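Local coordinates for putative signal recognition particle protein (Chaetomium thermophilum, PDB 5CK4) that binds guanine nucleotides as the Arf-like GTPase beta subunit of the signal recognition particle receptor, associated with secretory membranes and protein translocation, at residues 238-243 / 279-284. Sequence-based numbering, arbitrary orientation.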
loop_
_atom_site.group_PDB
_atom_site.type_symbol
_atom_site.label_atom_id
_atom_site.label_comp_id
_atom_site.label_asym_id
_atom_site.label_seq_id
_atom_site.Cartn_x
_atom_site.Cartn_y
_atom_site.Cartn_z
ATOM N N HIS A 238 11.455 6.903 9.568
ATOM C CA HIS A 238 11.648 7.465 10.891
ATOM C C HIS A 238 10.337 7.510 11.678
ATOM O O HIS A 238 10.324 7.276 12.891
ATOM C CB HIS A 238 12.331 8.831 10.818
ATOM C CG HIS A 238 13.811 8.745 10.571
ATOM N ND1 HIS A 238 14.365 8.832 9.311
ATOM C CD2 HIS A 238 14.848 8.558 11.422
ATOM C CE1 HIS A 238 15.678 8.719 9.397
ATOM N NE2 HIS A 238 15.999 8.552 10.667
ATOM N N GLU A 239 9.226 7.770 11.003
ATOM C CA GLU A 239 7.967 7.826 11.738
ATOM C C GLU A 239 7.497 6.436 12.176
ATOM O O GLU A 239 7.001 6.275 13.288
ATOM C CB GLU A 239 6.889 8.564 10.946
ATOM C CG GLU A 239 5.568 8.705 11.686
ATOM C CD GLU A 239 5.589 9.702 12.843
ATOM O OE1 GLU A 239 6.620 10.361 13.081
ATOM O OE2 GLU A 239 4.552 9.814 13.522
ATOM N N LEU A 240 7.649 5.442 11.308
ATOM C CA LEU A 240 7.318 4.051 11.650
ATOM C C LEU A 240 8.203 3.557 12.791
ATOM O O LEU A 240 7.740 2.850 13.680
ATOM C CB LEU A 240 7.477 3.127 10.423
ATOM C CG LEU A 240 6.498 3.377 9.272
ATOM C CD1 LEU A 240 6.928 2.612 8.022
ATOM C CD2 LEU A 240 5.062 3.013 9.648
ATOM N N GLY A 241 9.482 3.919 12.748
ATOM C CA GLY A 241 10.384 3.674 13.861
ATOM C C GLY A 241 9.934 4.338 15.156
ATOM O O GLY A 241 9.980 3.717 16.223
ATOM N N ARG A 242 9.510 5.601 15.084
ATOM C CA ARG A 242 9.041 6.297 16.280
ATOM C C ARG A 242 7.825 5.578 16.881
ATOM O O ARG A 242 7.728 5.409 18.101
ATOM C CB ARG A 242 8.664 7.748 15.966
ATOM C CG ARG A 242 8.264 8.519 17.214
ATOM C CD ARG A 242 7.715 9.902 16.897
ATOM N NE ARG A 242 6.466 9.806 16.151
ATOM C CZ ARG A 242 5.270 9.627 16.706
ATOM N NH1 ARG A 242 5.149 9.538 18.026
ATOM N NH2 ARG A 242 4.190 9.538 15.940
ATOM N N ILE A 243 6.899 5.175 16.017
ATOM C CA ILE A 243 5.683 4.483 16.456
ATOM C C ILE A 243 6.002 3.173 17.171
ATOM O O ILE A 243 5.509 2.920 18.270
ATOM C CB ILE A 243 4.729 4.197 15.265
ATOM C CG1 ILE A 243 4.218 5.514 14.681
ATOM C CG2 ILE A 243 3.536 3.322 15.712
ATOM C CD1 ILE A 243 3.582 5.375 13.307
ATOM N N PHE A 279 14.490 1.472 11.910
ATOM C CA PHE A 279 13.586 0.904 10.927
ATOM C C PHE A 279 13.980 1.258 9.501
ATOM O O PHE A 279 14.243 2.417 9.205
ATOM C CB PHE A 279 12.124 1.333 11.134
ATOM C CG PHE A 279 11.193 0.674 10.160
ATOM C CD1 PHE A 279 10.727 -0.618 10.400
ATOM C CD2 PHE A 279 10.820 1.320 8.971
ATOM C CE1 PHE A 279 9.886 -1.257 9.499
ATOM C CE2 PHE A 279 9.987 0.692 8.067
ATOM C CZ PHE A 279 9.516 -0.601 8.321
ATOM N N LYS A 280 13.988 0.249 8.626
ATOM C CA LYS A 280 14.170 0.451 7.188
ATOM C C LYS A 280 13.173 -0.444 6.475
ATOM O O LYS A 280 12.934 -1.552 6.920
ATOM C CB LYS A 280 15.586 0.054 6.744
ATOM C CG LYS A 280 16.708 0.834 7.407
ATOM C CD LYS A 280 16.722 2.287 6.966
ATOM C CE LYS A 280 17.903 3.008 7.626
ATOM N NZ LYS A 280 18.133 4.352 7.048
ATOM N N PHE A 281 12.594 0.013 5.369
ATOM C CA PHE A 281 11.632 -0.825 4.647
ATOM C C PHE A 281 12.261 -2.148 4.207
ATOM O O PHE A 281 11.591 -3.194 4.134
ATOM C CB PHE A 281 11.051 -0.072 3.448
ATOM C CG PHE A 281 10.056 0.980 3.832
ATOM C CD1 PHE A 281 8.884 0.636 4.501
ATOM C CD2 PHE A 281 10.287 2.315 3.541
ATOM C CE1 PHE A 281 7.962 1.613 4.860
ATOM C CE2 PHE A 281 9.365 3.294 3.889
ATOM C CZ PHE A 281 8.208 2.946 4.561
ATOM N N GLU A 282 13.560 -2.107 3.943
ATOM C CA GLU A 282 14.269 -3.303 3.517
ATOM C C GLU A 282 14.229 -4.408 4.568
ATOM O O GLU A 282 14.325 -5.602 4.249
ATOM C CB GLU A 282 15.720 -2.977 3.153
ATOM C CG GLU A 282 15.869 -2.265 1.807
ATOM C CD GLU A 282 15.579 -0.767 1.876
ATOM O OE1 GLU A 282 15.284 -0.250 2.972
ATOM O OE2 GLU A 282 15.659 -0.103 0.817
ATOM N N GLU A 283 14.091 -4.027 5.827
ATOM C CA GLU A 283 14.129 -5.039 6.879
ATOM C C GLU A 283 12.891 -5.955 6.820
ATOM O O GLU A 283 12.888 -7.069 7.360
ATOM C CB GLU A 283 14.304 -4.373 8.242
ATOM C CG GLU A 283 13.039 -4.039 9.017
ATOM C CD GLU A 283 13.382 -3.398 10.367
ATOM O OE1 GLU A 283 14.273 -2.518 10.377
ATOM O OE2 GLU A 283 12.792 -3.778 11.407
ATOM N N MET A 284 11.852 -5.505 6.120
ATOM C CA MET A 284 10.642 -6.318 5.959
ATOM C C MET A 284 10.842 -7.548 5.082
ATOM O O MET A 284 9.977 -8.444 5.041
ATOM C CB MET A 284 9.481 -5.471 5.429
ATOM C CG MET A 284 9.147 -4.247 6.309
ATOM S SD MET A 284 8.744 -4.668 8.032
ATOM C CE MET A 284 7.201 -5.583 7.841
#
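Leu240, on helix 229-249 of this P-loop GTPase fold, packs against Phe279 and Phe281 from the loop that leads to strand 291-295. The apolar contacts centre on one methyl. Leu240 CD1 lies 3.6 Å from Phe279 CE2 and 3.5 Å from Phe281 CE1. Leu240 CB sits over one face of the Phe279 ring, offset toward its rim. Phe279 CG is anti to the backbone N (chi1 -177°), which places the ring where Leu240 crosses it obliquely. Leu240 and Phe281 cross at about a right angle. Phe281 CE1 comes in the plane of the Phe279 ring, at its edge. Beyond the leucine, Tyr190 of helix 180-201 adds cover, while Phe281 also reaches Val291 and Val293.

Gly241 CA meets Phe279 CB at 4.0 Å. The two backbones come nearest at this pair.

Two polar contacts are internal to the segments. Arg242 NE and NH2 make a two-pronged salt bridge to Glu239. In the loop, Lys280 N donates to Glu283 OE1 (3.3 Å), from above the carboxylate plane. Glu283 OE2 also pairs with Arg244 of the helix, and Glu237 accepts from Phe281 N.

Apolar packing round one leucine methyl thus sets the fit, while Glu237 and Arg244 tie the loop to the helix by polar bonds.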